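PDB 6B9R: hydroxyethylphosphonate dioxygenase from Streptomyces albus, which uses a non-haem iron centre and dioxygen to cleave the carbon-carbon bond of 2-hydroxyethylphosphonate, giving hydroxymethylphosphonate and formate. Local coordinates for the interface of chains A and B. Sequence-based numbering; all coordinates share one arbitrary frame. Chains: chain A/B, Hydroxyethylphosphonate dioxygenase.

Contact 1: the interface of chains A and B. Residues chain A 232-235, 241, 298-299, 338; chain B 428-430, 432-433.
Helix 425-433 of chain B lays one flank against loop segments of chain A, forming part of a two-fold interface between identical chains. B:Phe429 is the main intruder. Its CG lies anti to the carbonyl carbon (chi1 -58°), and the ring passes obliquely between the stretch beginning at A:Leu233 and A:Val298-A:Pro299, within a segment resembling the Cro/C1-type helix-turn-helix family. A:Pro299 presents CD to one face of the ring in a CH-pi contact, 3.6 Å from the centroid and displaced toward CE2. At the CE1 corner the ring meets A:Val298 CG1 at 3.5 Å. A:Leu233 lies alongside the ring, pointing the same way, and brings CD1 to 3.7 Å from B:Phe429 CE1. A:Leu338, its CG anti to the backbone N, places CD1 against B:Phe429 CB at 3.8 Å. An alanine in place of B:Phe429 would remove the ring and probably loosen the fit of A:Pro299, A:Val298 and A:Leu233 around the helix. B:Arg428 crosses A:Leu233 obliquely; its chain bends at chi3 (65°), turning the flat guanidinium so that A:Leu233 CD1 sits over its centre. The backbone ties the same leucine to the helix: A:Leu233 N donates to B:Arg428 O at 2.9 Å, nearly straight at the hydrogen (166°) but from above the carbonyl plane.

Contact 2: the interface of chains A and B. Residues chain A 80, 119, 364, 381, 397, 399-401; chain B 219, 222-223, 227, 231.
The C-terminal end of B helix 215-223 faces a chain A loop in which A:Pro400, in a polyproline-like conformation, leads into A:Gly401, whose phi is positive (91°). B:Phe223 lies between backbone and proline: B:Glu219 O stands over the centre of one ring face, and A:Pro400 CD packs over the other, 3.3 Å from B:Phe223 CZ. A:Pro400 and B:Phe223 cross at about a right angle, while A:Ile399 slides past the ring in the opposite direction, its CB 3.8 Å from B:Phe223 CE1. A:Tyr381 reaches across with its hydroxyl OH to donate to B:Phe223 O at 2.7 Å, approaching above the carbonyl plane. A:Gln119 NE2 gives a bent hydrogen bond to B:Thr222 OG1 at 3.0 Å. That hydroxyl, set between backbone N and carbonyl carbon (chi1 69°), itself donates to B:Glu219 O along an in-plane lone pair, which fixes its rotation. A:His364 donates through NE2, in its ring plane, to B:Glu219 OE1 at 3.2 Å, meeting the oxygen from above the carboxylate, whose plane is turned 69° from the ring. Behind it, A:Tyr397 OH lies 2.7 Å from A:His364 ND1 in a hydrogen bond that steadies the imidazole; the nearby carboxylate may favour its protonated form. The patch clasps the helix end of one chain to strands and loops from both halves of the other, and probably helps hold the dimer together.

Contact 3: the interface of chains A and B. Residues chain A 73, 76, 78, 213-215, 218, 422; chain B 73-74, 76, 78, 213-215, 422.
Across the two-fold axis of this cupin-type iron dioxygenase, two copies of helix 215-223 meet by their first residues and cap each other reciprocally. A:Asp215 and B:Asp215 reach tip to tip, their carboxylates stacked with planes 12° apart. Each OD2 offers its syn lone pair to the opposing backbone amide: A:Asp215 N donates to B:Asp215 OD2 at 2.7 Å, and B:Asp215 N to A:Asp215 OD2 at 2.8 Å. The OD1 atoms, 3.2 Å apart between A:Asp215 and B:Asp215, would repel if both were charged, a strain that the helix ends and flanking arginines are likely to offset. A:Arg73 NH2 meets A:Asp215 OD1 end-on in a salt bridge; in chain B, NH1 of B:Arg73 serves B:Asp215 OD1 instead. B:Arg73 NH2 also bridges across to A:Asp215 OD1 at 3.1 Å, so that oxygen accepts from both arginines. The guanidiniums overlap off-centre, 38° apart, and each NE donates to the opposing Arg73 carbonyl. A:Arg218 CG lies over the other face of the A:Arg73 guanidinium. Bent at chi2 (-66°), A:Arg218 sends NE to B:Leu76 O at 3.1 Å, in its guanidinium plane. Water 2 joins A:Arg73 NH1, 2.6 Å away, to B:Asp74 OD1.

Contact 1: the interface of chains A and B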
loop_
_atom_site.group_PDB
_atom_site.type_symbol
_atom_site.label_atom_id
_atom_site.label_comp_id
_atom_site.label_asym_id
_atom_site.label_seq_id
_atom_site.Cartn_x
_atom_site.Cartn_y
_atom_site.Cartn_z
ATOM N N ALA A 232 -0.439 -15.478 -3.005
ATOM C CA ALA A 232 -0.120 -15.667 -1.593
ATOM C C ALA A 232 1.310 -16.155 -1.412
ATOM O O ALA A 232 1.817 -16.944 -2.211
ATOM C CB ALA A 232 -1.082 -16.669 -0.954
ATOM N N LEU A 233 1.954 -15.676 -0.347
ATOM C CA LEU A 233 3.276 -16.119 0.077
ATOM C C LEU A 233 3.204 -16.587 1.527
ATOM O O LEU A 233 2.695 -15.861 2.388
ATOM C CB LEU A 233 4.303 -14.990 -0.038
ATOM C CG LEU A 233 4.781 -14.522 -1.408
ATOM C CD1 LEU A 233 5.689 -13.312 -1.220
ATOM C CD2 LEU A 233 5.506 -15.650 -2.126
ATOM N N THR A 234 3.741 -17.770 1.807
ATOM C CA THR A 234 3.676 -18.282 3.179
ATOM C C THR A 234 4.762 -17.637 4.031
ATOM O O THR A 234 5.929 -17.604 3.619
ATOM C CB THR A 234 3.824 -19.796 3.218
ATOM O OG1 THR A 234 5.198 -20.147 3.050
ATOM C CG2 THR A 234 3.030 -20.429 2.111
ATOM N N PRO A 235 4.421 -17.104 5.204
ATOM C CA PRO A 235 5.439 -16.478 6.055
ATOM C C PRO A 235 6.603 -17.427 6.311
ATOM O O PRO A 235 6.423 -18.639 6.446
ATOM C CB PRO A 235 4.669 -16.155 7.339
ATOM C CG PRO A 235 3.253 -15.948 6.873
ATOM C CD PRO A 235 3.062 -16.951 5.761
ATOM N N MET A 241 10.023 -16.708 -1.860
ATOM C CA MET A 241 10.364 -15.316 -2.120
ATOM C C MET A 241 11.432 -15.210 -3.203
ATOM O O MET A 241 11.305 -14.417 -4.142
ATOM C CB MET A 241 10.839 -14.681 -0.815
ATOM C CG MET A 241 11.095 -13.188 -0.827
ATOM S SD MET A 241 9.549 -12.275 -0.852
ATOM C CE MET A 241 9.581 -11.861 -2.574
ATOM N N VAL A 298 11.661 -12.681 4.491
ATOM C CA VAL A 298 10.241 -12.928 4.701
ATOM C C VAL A 298 9.989 -12.902 6.201
ATOM O O VAL A 298 10.714 -13.560 6.949
ATOM C CB VAL A 298 9.785 -14.273 4.105
ATOM C CG1 VAL A 298 8.270 -14.412 4.192
ATOM C CG2 VAL A 298 10.251 -14.405 2.664
ATOM N N PRO A 299 8.993 -12.175 6.687
ATOM C CA PRO A 299 8.737 -12.184 8.124
ATOM C C PRO A 299 8.218 -13.538 8.559
ATOM O O PRO A 299 7.583 -14.264 7.791
ATOM C CB PRO A 299 7.675 -11.094 8.306
ATOM C CG PRO A 299 6.958 -11.088 7.009
ATOM C CD PRO A 299 8.023 -11.337 5.969
ATOM N N LEU A 338 4.279 -10.364 11.643
ATOM C CA LEU A 338 3.627 -10.124 10.356
ATOM C C LEU A 338 3.190 -8.671 10.243
ATOM O O LEU A 338 3.088 -8.126 9.135
ATOM C CB LEU A 338 2.424 -11.054 10.173
ATOM C CG LEU A 338 1.656 -10.936 8.845
ATOM C CD1 LEU A 338 2.346 -11.736 7.742
ATOM C CD2 LEU A 338 0.191 -11.357 8.986
ATOM N N ARG B 428 0.952 -9.886 0.095
ATOM C CA ARG B 428 1.089 -11.292 -0.271
ATOM C C ARG B 428 1.416 -12.158 0.943
ATOM O O ARG B 428 0.931 -13.288 1.043
ATOM C CB ARG B 428 2.145 -11.432 -1.363
ATOM C CG ARG B 428 1.772 -10.637 -2.631
ATOM C CD ARG B 428 2.922 -10.655 -3.628
ATOM N NE ARG B 428 3.164 -12.009 -4.117
ATOM C CZ ARG B 428 4.317 -12.435 -4.626
ATOM N NH1 ARG B 428 4.427 -13.683 -5.066
ATOM N NH2 ARG B 428 5.358 -11.627 -4.674
ATOM N N PHE B 429 2.227 -11.649 1.880
ATOM C CA PHE B 429 2.423 -12.371 3.145
ATOM C C PHE B 429 1.102 -12.527 3.887
ATOM O O PHE B 429 0.824 -13.582 4.479
ATOM C CB PHE B 429 3.408 -11.646 4.065
ATOM C CG PHE B 429 4.762 -11.411 3.475
ATOM C CD1 PHE B 429 5.357 -12.346 2.653
ATOM C CD2 PHE B 429 5.449 -10.236 3.765
ATOM C CE1 PHE B 429 6.617 -12.117 2.123
ATOM C CE2 PHE B 429 6.703 -9.994 3.227
ATOM C CZ PHE B 429 7.289 -10.944 2.410
ATOM N N ALA B 430 0.300 -11.465 3.909
ATOM C CA ALA B 430 -0.990 -11.522 4.590
ATOM C C ALA B 430 -1.907 -12.551 3.941
ATOM O O ALA B 430 -2.584 -13.313 4.639
ATOM C CB ALA B 430 -1.649 -10.145 4.578
ATOM N N GLY B 432 -0.934 -15.167 2.418
ATOM C CA GLY B 432 -0.405 -16.467 2.779
ATOM C C GLY B 432 -0.740 -16.874 4.201
ATOM O O GLY B 432 -0.850 -18.066 4.496
ATOM N N ALA B 433 -0.901 -15.899 5.101
ATOM C CA ALA B 433 -1.238 -16.205 6.487
ATOM C C ALA B 433 -2.726 -16.453 6.693
ATOM O O ALA B 433 -3.103 -17.037 7.713
ATOM C CB ALA B 433 -0.787 -15.068 7.407
#

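Contact 2: the interface of chains A and B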
loop_
_atom_site.group_PDB
_atom_site.type_symbol
_atom_site.label_atom_id
_atom_site.label_comp_id
_atom_site.label_asym_id
_atom_site.label_seq_id
_atom_site.Cartn_x
_atom_site.Cartn_y
_atom_site.Cartn_z
ATOM N N ASN A 80 -10.946 14.657 6.224
ATOM C CA ASN A 80 -10.155 14.974 7.403
ATOM C C ASN A 80 -11.158 15.270 8.508
ATOM O O ASN A 80 -11.866 16.282 8.450
ATOM C CB ASN A 80 -9.227 16.164 7.158
ATOM C CG ASN A 80 -8.328 16.459 8.369
ATOM O OD1 ASN A 80 -8.730 16.277 9.515
ATOM N ND2 ASN A 80 -7.106 16.895 8.109
ATOM N N GLN A 119 -9.527 8.899 8.565
ATOM C CA GLN A 119 -8.137 8.911 8.147
ATOM C C GLN A 119 -7.401 7.627 8.514
ATOM O O GLN A 119 -6.218 7.495 8.186
ATOM C CB GLN A 119 -7.433 10.128 8.769
ATOM C CG GLN A 119 -7.990 11.467 8.235
ATOM C CD GLN A 119 -7.687 12.664 9.125
ATOM O OE1 GLN A 119 -8.503 13.030 9.966
ATOM N NE2 GLN A 119 -6.520 13.290 8.928
ATOM N N HIS A 364 -0.330 5.615 13.178
ATOM C CA HIS A 364 -1.544 6.101 13.834
ATOM C C HIS A 364 -1.530 5.656 15.289
ATOM O O HIS A 364 -0.984 4.606 15.617
ATOM C CB HIS A 364 -2.794 5.521 13.167
ATOM C CG HIS A 364 -2.961 5.899 11.727
ATOM N ND1 HIS A 364 -3.613 7.044 11.330
ATOM C CD2 HIS A 364 -2.577 5.272 10.590
ATOM C CE1 HIS A 364 -3.623 7.111 10.011
ATOM N NE2 HIS A 364 -2.997 6.049 9.538
ATOM N N TYR A 381 0.607 20.562 16.506
ATOM C CA TYR A 381 0.260 20.183 15.141
ATOM C C TYR A 381 0.205 21.443 14.303
ATOM O O TYR A 381 -0.544 22.365 14.634
ATOM C CB TYR A 381 -1.092 19.454 15.077
ATOM C CG TYR A 381 -1.555 19.059 13.683
ATOM C CD1 TYR A 381 -0.710 18.380 12.803
ATOM C CD2 TYR A 381 -2.855 19.329 13.266
ATOM C CE1 TYR A 381 -1.146 17.999 11.527
ATOM C CE2 TYR A 381 -3.303 18.950 12.005
ATOM C CZ TYR A 381 -2.450 18.282 11.140
ATOM O OH TYR A 381 -2.911 17.910 9.893
ATOM N N TYR A 397 -7.904 9.526 19.141
ATOM C CA TYR A 397 -7.247 9.138 17.907
ATOM C C TYR A 397 -6.181 10.176 17.581
ATOM O O TYR A 397 -6.425 11.378 17.727
ATOM C CB TYR A 397 -8.251 9.033 16.755
ATOM C CG TYR A 397 -7.531 9.004 15.449
ATOM C CD1 TYR A 397 -6.776 7.895 15.083
ATOM C CD2 TYR A 397 -7.555 10.103 14.602
ATOM C CE1 TYR A 397 -6.083 7.869 13.897
ATOM C CE2 TYR A 397 -6.864 10.087 13.405
ATOM C CZ TYR A 397 -6.135 8.969 13.057
ATOM O OH TYR A 397 -5.435 8.959 11.874
ATOM N N ILE A 399 -3.149 11.202 14.591
ATOM C CA ILE A 399 -2.579 10.959 13.263
ATOM C C ILE A 399 -1.077 10.739 13.399
ATOM O O ILE A 399 -0.480 11.121 14.424
ATOM C CB ILE A 399 -2.867 12.115 12.280
ATOM C CG1 ILE A 399 -2.064 13.377 12.642
ATOM C CG2 ILE A 399 -4.367 12.360 12.172
ATOM C CD1 ILE A 399 -2.162 14.514 11.560
ATOM N N PRO A 400 -0.431 10.135 12.396
ATOM C CA PRO A 400 1.034 10.021 12.424
ATOM C C PRO A 400 1.704 11.381 12.590
ATOM O O PRO A 400 1.200 12.406 12.132
ATOM C CB PRO A 400 1.370 9.414 11.055
ATOM C CG PRO A 400 0.128 8.685 10.645
ATOM C CD PRO A 400 -1.020 9.497 11.204
ATOM N N GLY A 401 2.864 11.373 13.241
ATOM C CA GLY A 401 3.731 12.534 13.289
ATOM C C GLY A 401 3.509 13.483 14.450
ATOM O O GLY A 401 4.267 14.453 14.581
ATOM N N GLU B 219 -4.232 9.663 2.504
ATOM C CA GLU B 219 -3.987 9.889 3.927
ATOM C C GLU B 219 -3.016 11.033 4.140
ATOM O O GLU B 219 -3.270 11.927 4.950
ATOM C CB GLU B 219 -3.425 8.629 4.603
ATOM C CG GLU B 219 -4.439 7.635 5.083
ATOM C CD GLU B 219 -3.777 6.443 5.774
ATOM O OE1 GLU B 219 -2.715 6.634 6.421
ATOM O OE2 GLU B 219 -4.319 5.325 5.658
ATOM N N THR B 222 -4.338 14.517 3.931
ATOM C CA THR B 222 -5.082 15.028 5.078
ATOM C C THR B 222 -4.158 15.379 6.240
ATOM O O THR B 222 -4.493 16.258 7.049
ATOM C CB THR B 222 -6.159 14.033 5.523
ATOM O OG1 THR B 222 -5.562 12.855 6.094
ATOM C CG2 THR B 222 -7.047 13.632 4.333
ATOM N N PHE B 223 -2.984 14.747 6.323
ATOM C CA PHE B 223 -2.068 15.097 7.407
ATOM C C PHE B 223 -1.395 16.441 7.159
ATOM O O PHE B 223 -1.084 17.158 8.120
ATOM C CB PHE B 223 -0.987 14.024 7.612
ATOM C CG PHE B 223 -1.521 12.635 7.853
ATOM C CD1 PHE B 223 -2.758 12.438 8.445
ATOM C CD2 PHE B 223 -0.768 11.522 7.479
ATOM C CE1 PHE B 223 -3.242 11.140 8.651
ATOM C CE2 PHE B 223 -1.246 10.238 7.675
ATOM C CZ PHE B 223 -2.486 10.049 8.256
ATOM N N VAL B 227 3.698 17.153 8.348
ATOM C CA VAL B 227 3.748 15.764 8.798
ATOM C C VAL B 227 4.316 14.872 7.702
ATOM O O VAL B 227 5.146 13.998 7.968
ATOM C CB VAL B 227 2.358 15.281 9.258
ATOM C CG1 VAL B 227 2.335 13.745 9.385
ATOM C CG2 VAL B 227 2.012 15.896 10.608
ATOM N N LEU B 231 7.801 12.305 7.731
ATOM C CA LEU B 231 7.761 10.852 7.607
ATOM C C LEU B 231 8.738 10.314 6.571
ATOM O O LEU B 231 8.906 9.090 6.478
ATOM C CB LEU B 231 6.344 10.391 7.253
ATOM C CG LEU B 231 5.242 10.753 8.256
ATOM C CD1 LEU B 231 3.858 10.376 7.733
ATOM C CD2 LEU B 231 5.520 10.073 9.588
#

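Contact 3: the interface of chains A and B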
loop_
_atom_site.group_PDB
_atom_site.type_symbol
_atom_site.label_atom_id
_atom_site.label_comp_id
_atom_site.label_asym_id
_atom_site.label_seq_id
_atom_site.Cartn_x
_atom_site.Cartn_y
_atom_site.Cartn_z
ATOM N N ARG A 73 -12.965 6.127 -7.781
ATOM C CA ARG A 73 -12.123 6.137 -6.588
ATOM C C ARG A 73 -10.885 7.010 -6.764
ATOM O O ARG A 73 -10.389 7.587 -5.787
ATOM C CB ARG A 73 -11.691 4.704 -6.253
ATOM C CG ARG A 73 -12.080 4.203 -4.910
ATOM C CD ARG A 73 -11.568 2.766 -4.671
ATOM N NE ARG A 73 -11.175 2.566 -3.272
ATOM C CZ ARG A 73 -9.917 2.415 -2.868
ATOM N NH1 ARG A 73 -9.642 2.240 -1.586
ATOM N NH2 ARG A 73 -8.935 2.445 -3.753
ATOM N N LEU A 76 -11.561 10.823 -5.889
ATOM C CA LEU A 76 -12.146 11.172 -4.608
ATOM C C LEU A 76 -11.070 11.292 -3.543
ATOM O O LEU A 76 -10.252 10.371 -3.380
ATOM C CB LEU A 76 -13.168 10.129 -4.183
ATOM C CG LEU A 76 -14.464 10.124 -4.996
ATOM C CD1 LEU A 76 -15.276 8.935 -4.592
ATOM C CD2 LEU A 76 -15.244 11.398 -4.754
ATOM N N ILE A 78 -10.160 11.633 0.638
ATOM C CA ILE A 78 -10.777 11.170 1.861
ATOM C C ILE A 78 -11.068 12.380 2.738
ATOM O O ILE A 78 -10.661 13.503 2.444
ATOM C CB ILE A 78 -9.920 10.108 2.593
ATOM C CG1 ILE A 78 -8.610 10.694 3.122
ATOM C CG2 ILE A 78 -9.671 8.902 1.704
ATOM C CD1 ILE A 78 -7.994 9.820 4.241
ATOM N N THR A 213 -6.671 -4.088 3.306
ATOM C CA THR A 213 -7.857 -3.314 2.973
ATOM C C THR A 213 -7.478 -2.117 2.094
ATOM O O THR A 213 -6.312 -1.755 1.956
ATOM C CB THR A 213 -8.564 -2.858 4.251
ATOM O OG1 THR A 213 -7.621 -2.212 5.116
ATOM C CG2 THR A 213 -9.153 -4.063 4.978
ATOM N N GLY A 214 -8.478 -1.500 1.486
ATOM C CA GLY A 214 -8.157 -0.418 0.578
ATOM C C GLY A 214 -7.707 -0.903 -0.787
ATOM O O GLY A 214 -8.276 -1.870 -1.306
ATOM N N ASP A 215 -6.690 -0.245 -1.371
ATOM C CA ASP A 215 -6.377 -0.435 -2.787
ATOM C C ASP A 215 -6.143 -1.903 -3.124
ATOM O O ASP A 215 -6.554 -2.378 -4.191
ATOM C CB ASP A 215 -5.139 0.376 -3.182
ATOM C CG ASP A 215 -5.372 1.889 -3.162
ATOM O OD1 ASP A 215 -6.529 2.351 -3.215
ATOM O OD2 ASP A 215 -4.370 2.620 -3.083
ATOM N N ARG A 218 -9.411 -3.841 -3.655
ATOM C CA ARG A 218 -10.111 -3.467 -4.884
ATOM C C ARG A 218 -9.465 -4.107 -6.098
ATOM O O ARG A 218 -10.158 -4.622 -6.983
ATOM C CB ARG A 218 -10.111 -1.944 -5.046
ATOM C CG ARG A 218 -10.620 -1.182 -3.846
ATOM C CD ARG A 218 -12.086 -1.440 -3.590
ATOM N NE ARG A 218 -12.568 -0.669 -2.447
ATOM C CZ ARG A 218 -12.275 -0.938 -1.182
ATOM N NH1 ARG A 218 -11.508 -1.970 -0.886
ATOM N NH2 ARG A 218 -12.758 -0.175 -0.209
ATOM N N SER A 422 -1.382 3.885 5.554
ATOM C CA SER A 422 -1.045 3.686 4.152
ATOM C C SER A 422 0.338 4.224 3.801
ATOM O O SER A 422 0.871 3.864 2.749
ATOM C CB SER A 422 -2.110 4.334 3.274
ATOM O OG SER A 422 -3.378 3.764 3.555
ATOM N N ARG B 73 -15.012 6.970 -0.852
ATOM C CA ARG B 73 -14.017 6.169 -1.545
ATOM C C ARG B 73 -14.012 4.722 -1.057
ATOM O O ARG B 73 -13.816 3.788 -1.847
ATOM C CB ARG B 73 -12.649 6.829 -1.343
ATOM C CG ARG B 73 -11.627 6.549 -2.387
ATOM C CD ARG B 73 -10.293 7.227 -2.058
ATOM N NE ARG B 73 -9.255 6.688 -2.931
ATOM C CZ ARG B 73 -8.385 5.758 -2.561
ATOM N NH1 ARG B 73 -8.420 5.280 -1.328
ATOM N NH2 ARG B 73 -7.482 5.305 -3.417
ATOM N N ASP B 74 -14.246 4.512 0.243
ATOM C CA ASP B 74 -14.207 3.170 0.813
ATOM C C ASP B 74 -15.351 2.270 0.351
ATOM O O ASP B 74 -15.307 1.068 0.614
ATOM C CB ASP B 74 -14.239 3.236 2.344
ATOM C CG ASP B 74 -13.123 4.089 2.917
ATOM O OD1 ASP B 74 -12.032 4.099 2.322
ATOM O OD2 ASP B 74 -13.341 4.752 3.953
ATOM N N LEU B 76 -16.495 2.147 -2.898
ATOM C CA LEU B 76 -16.489 2.031 -4.346
ATOM C C LEU B 76 -15.517 0.952 -4.780
ATOM O O LEU B 76 -14.350 0.984 -4.371
ATOM C CB LEU B 76 -16.090 3.360 -4.986
ATOM C CG LEU B 76 -17.120 4.462 -4.801
ATOM C CD1 LEU B 76 -16.478 5.775 -5.158
ATOM C CD2 LEU B 76 -18.321 4.184 -5.683
ATOM N N ILE B 78 -13.249 -0.868 -7.909
ATOM C CA ILE B 78 -12.657 -0.409 -9.151
ATOM C C ILE B 78 -13.282 -1.194 -10.297
ATOM O O ILE B 78 -13.953 -2.202 -10.098
ATOM C CB ILE B 78 -11.111 -0.513 -9.148
ATOM C CG1 ILE B 78 -10.644 -1.958 -9.114
ATOM C CG2 ILE B 78 -10.513 0.288 -7.991
ATOM C CD1 ILE B 78 -9.183 -2.101 -9.534
ATOM N N THR B 213 0.790 6.474 -5.142
ATOM C CA THR B 213 -0.532 6.817 -5.636
ATOM C C THR B 213 -1.601 6.005 -4.913
ATOM O O THR B 213 -1.388 4.856 -4.524
ATOM C CB THR B 213 -0.614 6.608 -7.155
ATOM O OG1 THR B 213 -0.187 5.283 -7.497
ATOM C CG2 THR B 213 0.284 7.604 -7.880
ATOM N N GLY B 214 -2.757 6.613 -4.726
ATOM C CA GLY B 214 -3.881 5.934 -4.107
ATOM C C GLY B 214 -3.956 6.210 -2.606
ATOM O O GLY B 214 -3.844 7.358 -2.172
ATOM N N ASP B 215 -4.168 5.150 -1.821
ATOM C CA ASP B 215 -4.412 5.296 -0.384
ATOM C C ASP B 215 -3.387 6.205 0.289
ATOM O O ASP B 215 -3.744 7.062 1.103
ATOM C CB ASP B 215 -4.405 3.923 0.305
ATOM C CG ASP B 215 -5.627 3.085 -0.039
ATOM O OD1 ASP B 215 -6.695 3.669 -0.318
ATOM O OD2 ASP B 215 -5.522 1.837 -0.035
ATOM N N SER B 422 -0.907 -2.984 -6.221
ATOM C CA SER B 422 -1.253 -2.762 -4.825
ATOM C C SER B 422 -1.044 -4.004 -3.967
ATOM O O SER B 422 -0.960 -3.881 -2.742
ATOM C CB SER B 422 -2.705 -2.294 -4.713
ATOM O OG SER B 422 -2.862 -0.986 -5.237
HETATM O O HOH W 1 -13.024 -3.770 -6.943
HETATM O O HOH W 2 -10.776 2.364 0.723
#

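Contacts 2 and 3, with C-alpha centres about 17 Å apart, share helix 215-223: its start meets its twin at the two-fold axis in contact 3, while its far end engages the opposite chain in contact 2. Contact 1 lies about 22 Å from contact 3 and 28 Å from contact 2. Its helix 425-433 follows shortly after B:Ser422 of contact 3, and the step from Leu231 to Leu233 ties it to the chain-exchanged twin of contact 2. Contacts 1 and 2 recur with the chains exchanged, while contact 3 straddles the axis, consistent with an extensive, intertwined dimer, although the structure alone does not show its state in solution.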